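Local coordinates for tyrosine--tRNA ligase (Archaeoglobus fulgidus, PDB 2CYB), which probably activates tyrosine with ATP and transfers it to the acceptor end of tRNA(Tyr), working as a homodimer of the class I synthetase family, at residues A[32-37]-A[65-70]; A[173-178]-A[200-205]; A[263-268]-A[277-282]. All coordinates share one frame; numbering follows the deposited sequence.

Contact 1: A[32-37]-A[65-70]; sequences KPRAYV and EIIVLL. With TYR (tyrosine), chain C.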
# COMPACT_ATOMS: atom_id res chain seq x y z
N LYS A 32 26.25 22.72 -3.27
CA LYS A 32 26.05 21.83 -2.14
C LYS A 32 25.09 20.69 -2.51
O LYS A 32 24.03 20.54 -1.90
CB LYS A 32 25.52 22.62 -0.95
CG LYS A 32 25.87 22.01 0.38
CD LYS A 32 27.37 21.73 0.48
CE LYS A 32 27.73 21.10 1.82
NZ LYS A 32 29.15 20.65 1.85
N PRO A 33 25.46 19.88 -3.51
CA PRO A 33 24.65 18.75 -3.97
C PRO A 33 24.56 17.64 -2.93
O PRO A 33 25.53 17.36 -2.22
CB PRO A 33 25.38 18.29 -5.24
CG PRO A 33 26.17 19.50 -5.66
CD PRO A 33 26.66 20.02 -4.34
N ARG A 34 23.40 16.99 -2.86
CA ARG A 34 23.20 15.91 -1.91
C ARG A 34 22.87 14.61 -2.64
O ARG A 34 22.02 14.58 -3.54
CB ARG A 34 22.07 16.26 -0.94
CG ARG A 34 21.85 15.26 0.17
CD ARG A 34 20.75 15.72 1.11
NE ARG A 34 21.11 16.95 1.80
CZ ARG A 34 20.34 17.57 2.70
NH1 ARG A 34 19.15 17.08 3.02
NH2 ARG A 34 20.77 18.69 3.27
N ALA A 35 23.56 13.54 -2.26
CA ALA A 35 23.34 12.22 -2.84
C ALA A 35 23.11 11.22 -1.72
O ALA A 35 23.51 11.44 -0.58
CB ALA A 35 24.55 11.81 -3.67
N TYR A 36 22.45 10.11 -2.05
CA TYR A 36 22.21 9.08 -1.05
C TYR A 36 22.08 7.72 -1.72
O TYR A 36 21.99 7.62 -2.94
CB TYR A 36 20.90 9.34 -0.27
CG TYR A 36 19.65 8.63 -0.80
CD1 TYR A 36 18.86 7.83 0.05
CD2 TYR A 36 19.24 8.77 -2.13
CE1 TYR A 36 17.70 7.20 -0.41
CE2 TYR A 36 18.08 8.14 -2.60
CZ TYR A 36 17.32 7.36 -1.74
OH TYR A 36 16.16 6.77 -2.20
N VAL A 37 22.07 6.70 -0.88
CA VAL A 37 21.84 5.33 -1.29
C VAL A 37 21.05 4.80 -0.12
O VAL A 37 21.30 5.16 1.04
CB VAL A 37 23.12 4.47 -1.44
CG1 VAL A 37 22.71 3.04 -1.82
CG2 VAL A 37 24.03 5.04 -2.53
N GLU A 65 27.22 16.13 -0.45
CA GLU A 65 26.79 15.89 0.92
C GLU A 65 26.28 14.46 0.79
O GLU A 65 25.62 14.15 -0.20
CB GLU A 65 25.60 16.79 1.30
CG GLU A 65 25.89 18.27 1.43
CD GLU A 65 24.67 19.07 1.88
OE1 GLU A 65 24.82 20.26 2.22
OE2 GLU A 65 23.55 18.51 1.90
N ILE A 66 26.59 13.60 1.75
CA ILE A 66 26.17 12.20 1.65
C ILE A 66 25.20 11.72 2.72
O ILE A 66 25.41 11.93 3.92
CB ILE A 66 27.38 11.24 1.68
CG1 ILE A 66 28.35 11.58 0.54
CG2 ILE A 66 26.92 9.80 1.56
CD1 ILE A 66 27.75 11.48 -0.84
N ILE A 67 24.13 11.07 2.28
CA ILE A 67 23.16 10.51 3.20
C ILE A 67 23.09 9.01 2.97
O ILE A 67 23.03 8.56 1.83
CB ILE A 67 21.74 11.09 2.99
CG1 ILE A 67 21.74 12.59 3.29
CG2 ILE A 67 20.74 10.36 3.88
CD1 ILE A 67 20.37 13.22 3.15
N VAL A 68 23.12 8.24 4.05
CA VAL A 68 23.00 6.79 3.94
C VAL A 68 21.70 6.45 4.64
O VAL A 68 21.55 6.66 5.84
CB VAL A 68 24.14 6.05 4.65
CG1 VAL A 68 23.86 4.54 4.63
CG2 VAL A 68 25.46 6.34 3.96
N LEU A 69 20.74 5.92 3.88
CA LEU A 69 19.46 5.55 4.45
C LEU A 69 19.41 4.08 4.83
O LEU A 69 19.54 3.19 3.98
CB LEU A 69 18.32 5.84 3.46
CG LEU A 69 16.93 5.32 3.88
CD1 LEU A 69 16.46 6.04 5.14
CD2 LEU A 69 15.95 5.54 2.74
N LEU A 70 19.26 3.83 6.13
CA LEU A 70 19.13 2.48 6.63
C LEU A 70 17.61 2.33 6.56
O LEU A 70 16.88 2.76 7.45
CB LEU A 70 19.64 2.41 8.08
CG LEU A 70 21.14 2.72 8.22
CD1 LEU A 70 21.49 3.05 9.66
CD2 LEU A 70 21.95 1.53 7.74
N TYR C . 15.45 -0.71 -3.04
CA TYR C . 16.84 -0.71 -2.50
C TYR C . 17.49 -2.08 -2.67
O TYR C . 18.65 -2.23 -2.27
CB TYR C . 16.82 -0.30 -1.03
CG TYR C . 16.30 1.11 -0.85
CD1 TYR C . 15.20 1.37 -0.03
CD2 TYR C . 16.91 2.17 -1.52
CE1 TYR C . 14.72 2.69 0.12
CE2 TYR C . 16.45 3.47 -1.38
CZ TYR C . 15.36 3.73 -0.55
OH TYR C . 14.93 5.02 -0.41
OXT TYR C . 16.83 -2.99 -3.22

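Contact 2: A[173-178]-A[200-205]; sequences LAVGGI and VCLHTP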
# COMPACT_ATOMS: atom_id res chain seq x y z
N LEU A 173 20.77 13.71 -6.02
CA LEU A 173 21.27 12.59 -6.80
C LEU A 173 20.97 11.26 -6.11
O LEU A 173 21.50 10.97 -5.03
CB LEU A 173 22.78 12.72 -7.01
CG LEU A 173 23.48 11.57 -7.75
CD1 LEU A 173 23.00 11.53 -9.19
CD2 LEU A 173 24.98 11.76 -7.70
N ALA A 174 20.12 10.45 -6.73
CA ALA A 174 19.77 9.13 -6.18
C ALA A 174 20.75 8.12 -6.77
O ALA A 174 20.81 7.94 -7.98
CB ALA A 174 18.34 8.76 -6.57
N VAL A 175 21.50 7.45 -5.90
CA VAL A 175 22.47 6.46 -6.34
C VAL A 175 21.96 5.05 -6.00
O VAL A 175 21.43 4.82 -4.92
CB VAL A 175 23.84 6.66 -5.65
CG1 VAL A 175 24.82 5.60 -6.12
CG2 VAL A 175 24.38 8.06 -5.94
N GLY A 176 22.13 4.12 -6.94
CA GLY A 176 21.70 2.76 -6.67
C GLY A 176 22.09 1.83 -7.80
O GLY A 176 22.53 2.28 -8.86
N GLY A 177 21.95 0.53 -7.57
CA GLY A 177 22.27 -0.41 -8.62
C GLY A 177 21.28 -0.18 -9.75
O GLY A 177 20.21 0.40 -9.55
N ILE A 178 21.64 -0.64 -10.95
CA ILE A 178 20.79 -0.48 -12.11
C ILE A 178 19.45 -1.21 -11.93
O ILE A 178 18.49 -0.96 -12.66
CB ILE A 178 21.51 -1.01 -13.38
CG1 ILE A 178 20.72 -0.65 -14.63
CG2 ILE A 178 21.70 -2.50 -13.29
CD1 ILE A 178 20.88 0.79 -15.06
N VAL A 200 18.24 13.42 -10.12
CA VAL A 200 19.24 12.98 -11.06
C VAL A 200 19.55 11.59 -10.50
O VAL A 200 19.57 11.41 -9.28
CB VAL A 200 20.51 13.85 -10.98
CG1 VAL A 200 21.52 13.41 -12.03
CG2 VAL A 200 20.15 15.32 -11.16
N CYS A 201 19.77 10.61 -11.37
CA CYS A 201 20.05 9.26 -10.92
C CYS A 201 21.37 8.72 -11.46
O CYS A 201 21.71 8.94 -12.63
CB CYS A 201 18.91 8.33 -11.33
SG CYS A 201 17.29 8.90 -10.75
N LEU A 202 22.12 8.04 -10.60
CA LEU A 202 23.40 7.44 -10.99
C LEU A 202 23.28 5.95 -10.68
O LEU A 202 23.08 5.56 -9.53
CB LEU A 202 24.55 8.05 -10.20
CG LEU A 202 25.95 7.56 -10.59
CD1 LEU A 202 26.98 8.60 -10.17
CD2 LEU A 202 26.25 6.22 -9.93
N HIS A 203 23.40 5.12 -11.71
CA HIS A 203 23.26 3.68 -11.51
C HIS A 203 24.56 2.91 -11.65
O HIS A 203 25.34 3.13 -12.58
CB HIS A 203 22.24 3.13 -12.49
CG HIS A 203 20.87 3.73 -12.32
ND1 HIS A 203 20.06 4.03 -13.38
CD2 HIS A 203 20.18 4.05 -11.20
CE1 HIS A 203 18.92 4.53 -12.93
NE2 HIS A 203 18.96 4.55 -11.62
N THR A 204 24.79 1.99 -10.71
CA THR A 204 25.99 1.17 -10.74
C THR A 204 25.61 -0.18 -11.34
O THR A 204 24.45 -0.60 -11.27
CB THR A 204 26.55 0.95 -9.33
OG1 THR A 204 25.51 0.43 -8.49
CG2 THR A 204 27.04 2.27 -8.75
N PRO A 205 26.57 -0.88 -11.96
CA PRO A 205 26.23 -2.18 -12.54
C PRO A 205 25.95 -3.22 -11.47
O PRO A 205 26.37 -3.07 -10.32
CB PRO A 205 27.47 -2.51 -13.37
CG PRO A 205 28.58 -1.84 -12.62
CD PRO A 205 27.97 -0.51 -12.23

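Contact 3: A[263-268]-A[277-282]; sequences FGKIVV and DVEYAS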
# COMPACT_ATOMS: atom_id res chain seq x y z
N PHE A 263 42.88 1.56 -3.85
CA PHE A 263 44.33 1.57 -3.73
C PHE A 263 45.09 2.40 -4.75
O PHE A 263 46.23 2.81 -4.49
CB PHE A 263 44.88 0.14 -3.76
CG PHE A 263 44.47 -0.69 -2.58
CD1 PHE A 263 43.26 -1.38 -2.57
CD2 PHE A 263 45.30 -0.77 -1.46
CE1 PHE A 263 42.88 -2.14 -1.46
CE2 PHE A 263 44.92 -1.53 -0.34
CZ PHE A 263 43.71 -2.21 -0.35
N GLY A 264 44.49 2.65 -5.90
CA GLY A 264 45.17 3.45 -6.92
C GLY A 264 45.91 2.61 -7.93
O GLY A 264 46.00 2.96 -9.11
N LYS A 265 46.44 1.48 -7.47
CA LYS A 265 47.17 0.57 -8.33
C LYS A 265 47.18 -0.79 -7.66
O LYS A 265 46.92 -0.89 -6.46
CB LYS A 265 48.62 1.05 -8.52
CG LYS A 265 49.42 1.13 -7.23
CD LYS A 265 48.83 2.14 -6.26
CE LYS A 265 49.62 2.22 -4.96
NZ LYS A 265 51.01 2.72 -5.15
N ILE A 266 47.47 -1.83 -8.42
CA ILE A 266 47.52 -3.16 -7.84
C ILE A 266 48.78 -3.88 -8.31
O ILE A 266 49.05 -3.99 -9.51
CB ILE A 266 46.27 -3.98 -8.21
CG1 ILE A 266 46.38 -5.39 -7.61
CG2 ILE A 266 46.10 -4.03 -9.72
CD1 ILE A 266 45.14 -6.24 -7.82
N VAL A 267 49.57 -4.34 -7.34
CA VAL A 267 50.79 -5.06 -7.64
C VAL A 267 50.46 -6.55 -7.70
O VAL A 267 49.89 -7.11 -6.77
CB VAL A 267 51.85 -4.83 -6.54
CG1 VAL A 267 53.09 -5.66 -6.82
CG2 VAL A 267 52.21 -3.36 -6.47
N VAL A 268 50.80 -7.17 -8.82
CA VAL A 268 50.55 -8.59 -9.00
C VAL A 268 51.89 -9.31 -8.92
O VAL A 268 52.65 -9.33 -9.89
CB VAL A 268 49.90 -8.87 -10.36
CG1 VAL A 268 49.67 -10.35 -10.54
CG2 VAL A 268 48.59 -8.11 -10.46
N ASP A 277 57.01 -9.77 -10.92
CA ASP A 277 56.05 -8.82 -10.37
C ASP A 277 55.72 -7.73 -11.38
O ASP A 277 56.61 -7.21 -12.06
CB ASP A 277 56.59 -8.20 -9.08
CG ASP A 277 56.95 -9.24 -8.04
OD1 ASP A 277 56.52 -10.41 -8.19
OD2 ASP A 277 57.64 -8.89 -7.06
N VAL A 278 54.44 -7.40 -11.48
CA VAL A 278 54.00 -6.36 -12.40
C VAL A 278 53.01 -5.48 -11.65
O VAL A 278 52.28 -5.97 -10.78
CB VAL A 278 53.33 -6.96 -13.65
CG1 VAL A 278 52.15 -7.85 -13.24
CG2 VAL A 278 52.88 -5.85 -14.58
N GLU A 279 53.01 -4.20 -11.97
CA GLU A 279 52.10 -3.26 -11.32
C GLU A 279 51.17 -2.62 -12.35
O GLU A 279 51.60 -2.26 -13.45
CB GLU A 279 52.90 -2.18 -10.59
CG GLU A 279 52.04 -1.19 -9.81
CD GLU A 279 52.88 -0.11 -9.13
OE1 GLU A 279 53.55 0.66 -9.85
OE2 GLU A 279 52.86 -0.04 -7.88
N TYR A 280 49.90 -2.50 -11.99
CA TYR A 280 48.93 -1.88 -12.89
C TYR A 280 48.38 -0.63 -12.24
O TYR A 280 47.87 -0.67 -11.12
CB TYR A 280 47.80 -2.86 -13.21
CG TYR A 280 48.29 -4.08 -13.95
CD1 TYR A 280 48.56 -5.27 -13.27
CD2 TYR A 280 48.49 -4.05 -15.33
CE1 TYR A 280 49.02 -6.40 -13.94
CE2 TYR A 280 48.95 -5.17 -16.01
CZ TYR A 280 49.21 -6.34 -15.31
OH TYR A 280 49.67 -7.45 -15.98
N ALA A 281 48.51 0.49 -12.95
CA ALA A 281 48.05 1.78 -12.44
C ALA A 281 46.63 2.10 -12.88
O ALA A 281 46.05 3.08 -12.44
CB ALA A 281 49.00 2.88 -12.90
N SER A 282 46.07 1.28 -13.76
CA SER A 282 44.70 1.50 -14.23
C SER A 282 44.08 0.16 -14.59
O SER A 282 44.80 -0.80 -14.87
CB SER A 282 44.69 2.42 -15.45
OG SER A 282 45.14 1.73 -16.60

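Contact 1: A[32-37]-A[65-70]
Arg-34 sends CG anti to its backbone N (chi1 -175°) and bends at chi3, while Glu-65 carries CG anti to its own carbonyl carbon; both side chains rise from the same face of the parallel strand pair, where their charged ends meet. The guanidinium grips one carboxylate oxygen side-on: Arg-34 NE reaches Glu-65 OE2 at 2.9 Å and Arg-34 NH2 reaches the same OE2 at 3.1 Å on its syn lone pair. The two flat groups are nearly coplanar. An alanine in place of Arg-34 would probably leave the Glu-65 carboxylate without its salt-bridge mate and uncover the CD1 end of Ile-67. Further along, Tyr-36 CB packs on Ile-67 CB at 3.8 Å. The Tyr-36 ring runs beside Leu-69, and its OH is hydrogen-bonded to the OH of the bound tyrosine, 2.8 Å away. Leu-69 CD2 touches that ligand oxygen at 3.4 Å. Backbone bonds alternate in parallel register, from Glu-65 N on Pro-33 O to Leu-69 N on Val-37 O, with Val-37 N on Ile-67 O weak. Helix 47-61 of this beta-alpha-beta unit packs on Ala-35, Val-37 and Ile-66, helix 154-168 meets Tyr-36 and Leu-69, and strand 173-177 flanks 34-37.

Contact 2: A[173-178]-A[200-205]
Leu-173 CD1 is the apolar centre: it meets Val-200 CG1 at 3.7 Å and Leu-202 CB at 3.9 Å, so one methyl serves two residues of the facing strand. With CG anti to the backbone N (chi1 177°), the Leu-173 branch starts on the side of its own carbonyl carbon, and its end leans toward strand 200-204. On the same face Val-175 and Leu-202 lie side by side, pointing the same way, with CG1 of the valine against CD2 of the leucine. On the other face Ala-174 CB stands 4.3 Å from Cys-201 SG, and His-184 of helix 181-190 touches both.

Between the faces the backbones are laced in parallel register, from Ala-174 N on Val-200 O to Ile-178 N on Thr-204 O, the latter 2.8 Å long but bent to 138° at the hydrogen. At Gly-177, which has no side chain, Thr-204 OG1 comes to 3.3 Å from CA; the Thr-204 chi1 of 54° sets OG1 between that threonine's own backbone N and carbonyl carbon.

At the polar edge Ile-178 crosses His-203 at about a right angle, its CD1 3.7 Å from His-203 CB. The imidazole is held at both nitrogens, ND1 by Glu-16 OE1 and NE2 by His-184 ND1, which probably fixes its rotation.

Strand 173-177, helix 181-190 and strand 200-204 form a beta-alpha-beta unit of the Rossmann-type catalytic fold of class I synthetases. Ala-174 backs Tyr-36, and Gly-176 lies near Gln-180, both residues that bind L-tyrosine.

Contact 3: A[263-268]-A[277-282]
Val-268 meets two side chains of segment 277-282 on the inner face of this antiparallel pair. Its CB touches Val-278 CG1 at 3.8 Å. With Tyr-280 CG anti to its carbonyl carbon (chi1 -63°), the ring starts out beside the backbone N, and its CE1 edge meets Val-268 CG2, in plane, at 3.9 Å. Ile-266 adds a looser touch, CG2 to Tyr-280 CB at 4.1 Å.

The face that carries Val-267 and Glu-279 is mixed. There Glu-279 OE2 lies 3.7 Å from both Val-267 CG2 and Lys-265 CG, while Lys-265 NZ stops 4.3 Å from that same Glu-279 OE2, too far for a salt bridge.

Four backbone bonds hold the ladder, two at each hydrogen-bonded pair. The shortest runs from Val-268 N to Val-278 O, 2.7 Å and almost straight at 168°; its return partner, Val-278 N, approaches Val-268 O from above the carbonyl plane.

Helix 297-319 packs against Ile-266 and Val-268, and helix 283-292 against Ile-266 and Tyr-280. Asp-289 binds the Tyr-280 hydroxyl and probably steadies the ring, while Ser-282 caps the start of helix 283-292 through its OG, bonded to Glu-285 N.

The chemistry is that of a two-stranded hairpin with one apolar face set on helices and one mixed face where Val-267 lies among Lys-265 and Glu-279: backbone bonds and apolar packing carry it, and the loose charge pair would contribute at most a weak attraction.

Contacts 1 and 2 are buried neighbours in one mixed sheet, their centres 12 Å apart, and strands 34-39 and 173-177 join them directly: Arg-34 O lies 2.9 Å from Leu-173 N, and Val-37 packs on Val-175. Helix 47-61 packs against both. Contact 3 is a separate antiparallel hairpin nearer the surface, its nearest atoms about 18 Å from contact 1 and about 16 Å from contact 2. The chemistry follows place: contact 1 combines a salt bridge at its partly exposed end with direct contact to the ligand, contact 2 is mainly apolar with a doubly held histidine, and contact 3 has an apolar face against helices and a mixed, more exposed face with a loose charge pair.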